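Local atomic coordinates of 6-phospho-alpha-glucosidase (Merdibacter massiliensis, PDB entry 6VC6), a protein that probably hydrolyses 6-phospho-alpha-glucosides, such as phosphorylated disaccharides, to release glucose 6-phosphate, using bound NAD and a manganese ion as family 4 glycosidases do. Residues G374-Q378 / F379-L383; G228-P231 / Q232-Q236. All blocks are in the same frame, centred on the assembly; numbering follows the deposited sequence.

Contact 1 of 2, residues G374-Q378 / F379-L383; sequences GNIPQ and FYLGL
Pro377 lays its ring against the rim of Tyr380, three residues further on: CB of the proline stands 3.7 Å from CD2 of Tyr380, near the plane of the aromatic ring, with CG almost as close. The proline thus borders one edge of the phenol, while Phe379 comes over a face, its CD2 lying 3.9 Å above the centre of the Tyr380 ring. Trp203 meets the Tyr380 ring edge-to-face, in a T-shaped pair, and Phe258 meets it with the two planes at about 35°. The tyrosine reaches this place because its CG lies beside its own backbone N (chi1 -50°), which swings the ring back toward the start of the helix.

A second apolar pair lies next to it. Ile376 CD1 comes within 3.9 Å of Leu381 CA and 4.1 Å of Leu381 CD1, so a beta-branched residue just ahead of the helix packs onto its first turn. This is a hydrophobic staple, in which the residue before the N-cap (N') meets the fifth residue along (N4). Leu381 CD2, the other methyl, meets the amide nitrogen NE2 of Gln378 at 3.9 Å, and Met351 also touches this leucine. Between these pairs runs the backbone of the helix start. Pro377 is the N-cap of helix 378-400; its carbonyl O accepts Leu381 N at 3.0 Å, and Gln378 O accepts Gly382 N at 3.0 Å, the opening bonds of the helix. Proline suits the spot: its lack of an N-H costs nothing ahead of the first turn, and its restricted phi is compatible with the extended backbone there. Just before it, the carbonyl O of Ile376 is held by the side-chain amide ND2 of Asn350.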
loop_
_atom_site.group_PDB
_atom_site.type_symbol
_atom_site.label_atom_id
_atom_site.label_comp_id
_atom_site.label_asym_id
_atom_site.label_seq_id
_atom_site.Cartn_x
_atom_site.Cartn_y
_atom_site.Cartn_z
ATOM N N GLY A 374 -16.636 -16.627 4.923
ATOM C CA GLY A 374 -16.830 -18.060 4.915
ATOM C C GLY A 374 -15.607 -18.789 4.396
ATOM O O GLY A 374 -14.493 -18.259 4.345
ATOM N N ASN A 375 -15.829 -20.039 4.002
ATOM C CA ASN A 375 -14.763 -20.855 3.443
ATOM C C ASN A 375 -14.527 -20.476 1.987
ATOM O O ASN A 375 -15.462 -20.466 1.179
ATOM C CB ASN A 375 -15.110 -22.339 3.561
ATOM C CG ASN A 375 -15.270 -22.787 5.000
ATOM O OD1 ASN A 375 -14.345 -22.671 5.804
ATOM N ND2 ASN A 375 -16.449 -23.300 5.333
ATOM N N ILE A 376 -13.280 -20.159 1.654
ATOM C CA ILE A 376 -12.910 -19.805 0.287
ATOM C C ILE A 376 -12.639 -21.090 -0.487
ATOM O O ILE A 376 -12.288 -22.112 0.121
ATOM C CB ILE A 376 -11.697 -18.862 0.264
ATOM C CG1 ILE A 376 -10.532 -19.463 1.052
ATOM C CG2 ILE A 376 -12.077 -17.500 0.825
ATOM C CD1 ILE A 376 -9.259 -18.648 0.970
ATOM N N PRO A 377 -12.798 -21.095 -1.812
ATOM C CA PRO A 377 -12.574 -22.326 -2.580
ATOM C C PRO A 377 -11.148 -22.842 -2.444
ATOM O O PRO A 377 -10.228 -22.127 -2.040
ATOM C CB PRO A 377 -12.880 -21.905 -4.023
ATOM C CG PRO A 377 -13.806 -20.743 -3.881
ATOM C CD PRO A 377 -13.347 -20.015 -2.650
ATOM N N GLN A 378 -10.978 -24.118 -2.805
ATOM C CA GLN A 378 -9.711 -24.805 -2.571
ATOM C C GLN A 378 -8.573 -24.189 -3.376
ATOM O O GLN A 378 -7.442 -24.087 -2.886
ATOM C CB GLN A 378 -9.860 -26.289 -2.907
ATOM C CG GLN A 378 -8.708 -27.156 -2.430
ATOM C CD GLN A 378 -8.829 -27.534 -0.967
ATOM O OE1 GLN A 378 -9.892 -27.953 -0.508
ATOM N NE2 GLN A 378 -7.736 -27.388 -0.226
ATOM N N PHE A 379 -8.849 -23.780 -4.617
ATOM C CA PHE A 379 -7.802 -23.216 -5.465
ATOM C C PHE A 379 -7.205 -21.959 -4.846
ATOM O O PHE A 379 -5.982 -21.774 -4.848
ATOM C CB PHE A 379 -8.366 -22.916 -6.855
ATOM C CG PHE A 379 -7.410 -22.190 -7.757
ATOM C CD1 PHE A 379 -6.228 -22.788 -8.165
ATOM C CD2 PHE A 379 -7.697 -20.911 -8.207
ATOM C CE1 PHE A 379 -5.347 -22.122 -8.997
ATOM C CE2 PHE A 379 -6.822 -20.240 -9.040
ATOM C CZ PHE A 379 -5.645 -20.846 -9.436
ATOM N N TYR A 380 -8.053 -21.087 -4.300
ATOM C CA TYR A 380 -7.572 -19.854 -3.692
ATOM C C TYR A 380 -7.009 -20.088 -2.298
ATOM O O TYR A 380 -6.138 -19.332 -1.852
ATOM C CB TYR A 380 -8.700 -18.823 -3.651
ATOM C CG TYR A 380 -9.394 -18.657 -4.985
ATOM C CD1 TYR A 380 -8.951 -17.718 -5.908
ATOM C CD2 TYR A 380 -10.482 -19.450 -5.329
ATOM C CE1 TYR A 380 -9.576 -17.567 -7.131
ATOM C CE2 TYR A 380 -11.112 -19.309 -6.551
ATOM C CZ TYR A 380 -10.656 -18.365 -7.447
ATOM O OH TYR A 380 -11.282 -18.219 -8.664
ATOM N N LEU A 381 -7.487 -21.119 -1.598
ATOM C CA LEU A 381 -6.907 -21.461 -0.305
ATOM C C LEU A 381 -5.448 -21.874 -0.453
ATOM O O LEU A 381 -4.598 -21.477 0.350
ATOM C CB LEU A 381 -7.713 -22.577 0.359
ATOM C CG LEU A 381 -7.228 -23.015 1.742
ATOM C CD1 LEU A 381 -7.538 -21.948 2.777
ATOM C CD2 LEU A 381 -7.843 -24.348 2.140
ATOM N N GLY A 382 -5.139 -22.666 -1.482
ATOM C CA GLY A 382 -3.762 -23.077 -1.694
ATOM C C GLY A 382 -2.846 -21.911 -2.015
ATOM O O GLY A 382 -1.704 -21.862 -1.553
ATOM N N LEU A 383 -3.338 -20.953 -2.803
ATOM C CA LEU A 383 -2.523 -19.798 -3.163
ATOM C C LEU A 383 -2.257 -18.910 -1.952
ATOM O O LEU A 383 -1.119 -18.483 -1.720
ATOM C CB LEU A 383 -3.207 -18.997 -4.273
ATOM C CG LEU A 383 -3.231 -19.613 -5.673
ATOM C CD1 LEU A 383 -4.181 -18.842 -6.579
ATOM C CD2 LEU A 383 -1.834 -19.654 -6.269
#

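Contact 2 of 2, residues G228-P231 / Q232-Q236; sequences GFLP and QDAEQ
This is a local turn contact, in which Leu230 and Pro231 meet Ala234 in the loop between helices 217-227 and 239-246. The chain reverses in a type I beta turn from Pro231 to Ala234, spanned by a weak hydrogen bond: Ala234 N lies 3.1 Å from Pro231 O, with the N-H bent to 128°. The turn folds the methyl of Ala234 tightly over its own acceptor carbonyl, CB lying 3.2 Å from Pro231 O. Ala234 CB also sits 3.7 Å from Pro231 CG and reaches Leu230 CB at 4.2 Å. Alanine fits because a methyl is short enough to lie against the Pro231 ring and also meet Leu242 of helix 239-246.

Asp233 holds the third position, where aspartate is common in type I turns. Its CG lies between its own N and carbonyl carbon (chi1 48°), and OD1 forms a salt bridge with Arg237. The extended chain of Gln232 carries OE1 to Arg178; its backbone O accepts from Arg182. The arrangement is a type I turn with proline first, near the active site but not in it: the Asp233 side chain is about 9 Å from the bound 6-O-phosphono-alpha-D-glucopyranose.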
loop_
_atom_site.group_PDB
_atom_site.type_symbol
_atom_site.label_atom_id
_atom_site.label_comp_id
_atom_site.label_asym_id
_atom_site.label_seq_id
_atom_site.Cartn_x
_atom_site.Cartn_y
_atom_site.Cartn_z
ATOM N N GLY A 228 -11.538 -4.685 -23.263
ATOM C CA GLY A 228 -10.340 -4.651 -22.451
ATOM C C GLY A 228 -10.590 -4.009 -21.103
ATOM O O GLY A 228 -11.725 -3.756 -20.689
ATOM N N PHE A 229 -9.489 -3.731 -20.410
ATOM C CA PHE A 229 -9.543 -3.192 -19.056
ATOM C C PHE A 229 -8.521 -2.075 -18.929
ATOM O O PHE A 229 -7.319 -2.310 -19.085
ATOM C CB PHE A 229 -9.278 -4.290 -18.022
ATOM C CG PHE A 229 -9.738 -3.941 -16.638
ATOM C CD1 PHE A 229 -11.065 -3.633 -16.390
ATOM C CD2 PHE A 229 -8.843 -3.930 -15.581
ATOM C CE1 PHE A 229 -11.490 -3.313 -15.114
ATOM C CE2 PHE A 229 -9.261 -3.613 -14.304
ATOM C CZ PHE A 229 -10.587 -3.305 -14.069
ATOM N N LEU A 230 -8.998 -0.865 -18.641
ATOM C CA LEU A 230 -8.152 0.307 -18.507
ATOM C C LEU A 230 -8.237 0.868 -17.093
ATOM O O LEU A 230 -9.291 0.792 -16.454
ATOM C CB LEU A 230 -8.557 1.403 -19.500
ATOM C CG LEU A 230 -8.251 1.190 -20.983
ATOM C CD1 LEU A 230 -8.783 2.356 -21.804
ATOM C CD2 LEU A 230 -6.759 1.010 -21.206
ATOM N N PRO A 231 -7.150 1.437 -16.578
ATOM C CA PRO A 231 -7.248 2.199 -15.331
ATOM C C PRO A 231 -8.087 3.448 -15.542
ATOM O O PRO A 231 -8.200 3.966 -16.655
ATOM C CB PRO A 231 -5.791 2.547 -15.004
ATOM C CG PRO A 231 -5.082 2.478 -16.314
ATOM C CD PRO A 231 -5.776 1.414 -17.112
ATOM N N GLN A 232 -8.689 3.929 -14.449
ATOM C CA GLN A 232 -9.598 5.067 -14.552
ATOM C C GLN A 232 -8.879 6.317 -15.044
ATOM O O GLN A 232 -9.473 7.137 -15.755
ATOM C CB GLN A 232 -10.270 5.332 -13.204
ATOM C CG GLN A 232 -11.170 6.564 -13.197
ATOM C CD GLN A 232 -11.603 6.980 -11.805
ATOM O OE1 GLN A 232 -10.773 7.258 -10.940
ATOM N NE2 GLN A 232 -12.911 7.043 -11.587
ATOM N N ASP A 233 -7.607 6.477 -14.689
ATOM C CA ASP A 233 -6.789 7.603 -15.126
ATOM C C ASP A 233 -5.784 7.174 -16.190
ATOM O O ASP A 233 -4.639 7.628 -16.202
ATOM C CB ASP A 233 -6.074 8.241 -13.939
ATOM C CG ASP A 233 -5.389 7.221 -13.047
ATOM O OD1 ASP A 233 -5.446 6.013 -13.360
ATOM O OD2 ASP A 233 -4.786 7.628 -12.031
ATOM N N ALA A 234 -6.221 6.305 -17.110
ATOM C CA ALA A 234 -5.321 5.689 -18.081
ATOM C C ALA A 234 -4.555 6.705 -18.919
ATOM O O ALA A 234 -3.481 6.377 -19.436
ATOM C CB ALA A 234 -6.108 4.757 -19.004
ATOM N N GLU A 235 -5.073 7.925 -19.063
ATOM C CA GLU A 235 -4.401 8.913 -19.899
ATOM C C GLU A 235 -3.116 9.422 -19.256
ATOM O O GLU A 235 -2.199 9.850 -19.965
ATOM C CB GLU A 235 -5.345 10.078 -20.196
ATOM C CG GLU A 235 -6.382 9.786 -21.273
ATOM C CD GLU A 235 -7.411 8.759 -20.836
ATOM O OE1 GLU A 235 -7.864 8.825 -19.673
ATOM O OE2 GLU A 235 -7.766 7.884 -21.654
ATOM N N GLN A 236 -3.026 9.379 -17.928
ATOM C CA GLN A 236 -1.900 9.876 -17.151
ATOM C C GLN A 236 -0.958 8.773 -16.682
ATOM O O GLN A 236 0.027 9.068 -16.000
ATOM C CB GLN A 236 -2.402 10.665 -15.936
ATOM C CG GLN A 236 -3.113 11.961 -16.282
ATOM C CD GLN A 236 -4.514 12.024 -15.704
ATOM O OE1 GLN A 236 -5.035 11.029 -15.201
ATOM N NE2 GLN A 236 -5.130 13.198 -15.770
#

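Following the chain from the N terminus, contact 2 comes first, in the connection between helices 217-227 and 239-246, and contact 1 follows at the start of helix 378-400, after strand 367-370 at one edge of the nine-stranded mixed sheet. The two are in series: each closes a short local bend, and they neither nest nor cross. The centres of contact 1 and contact 2 are about 30 Å apart. The nearest atoms of contact 1 and contact 2 are about 16 Å apart, without touching. Contact 2 fastens its loop to helices 172-184 and 239-246. Contact 1 places the start of its helix beside strand 201-209 of the smaller antiparallel sheet and helix 264-268.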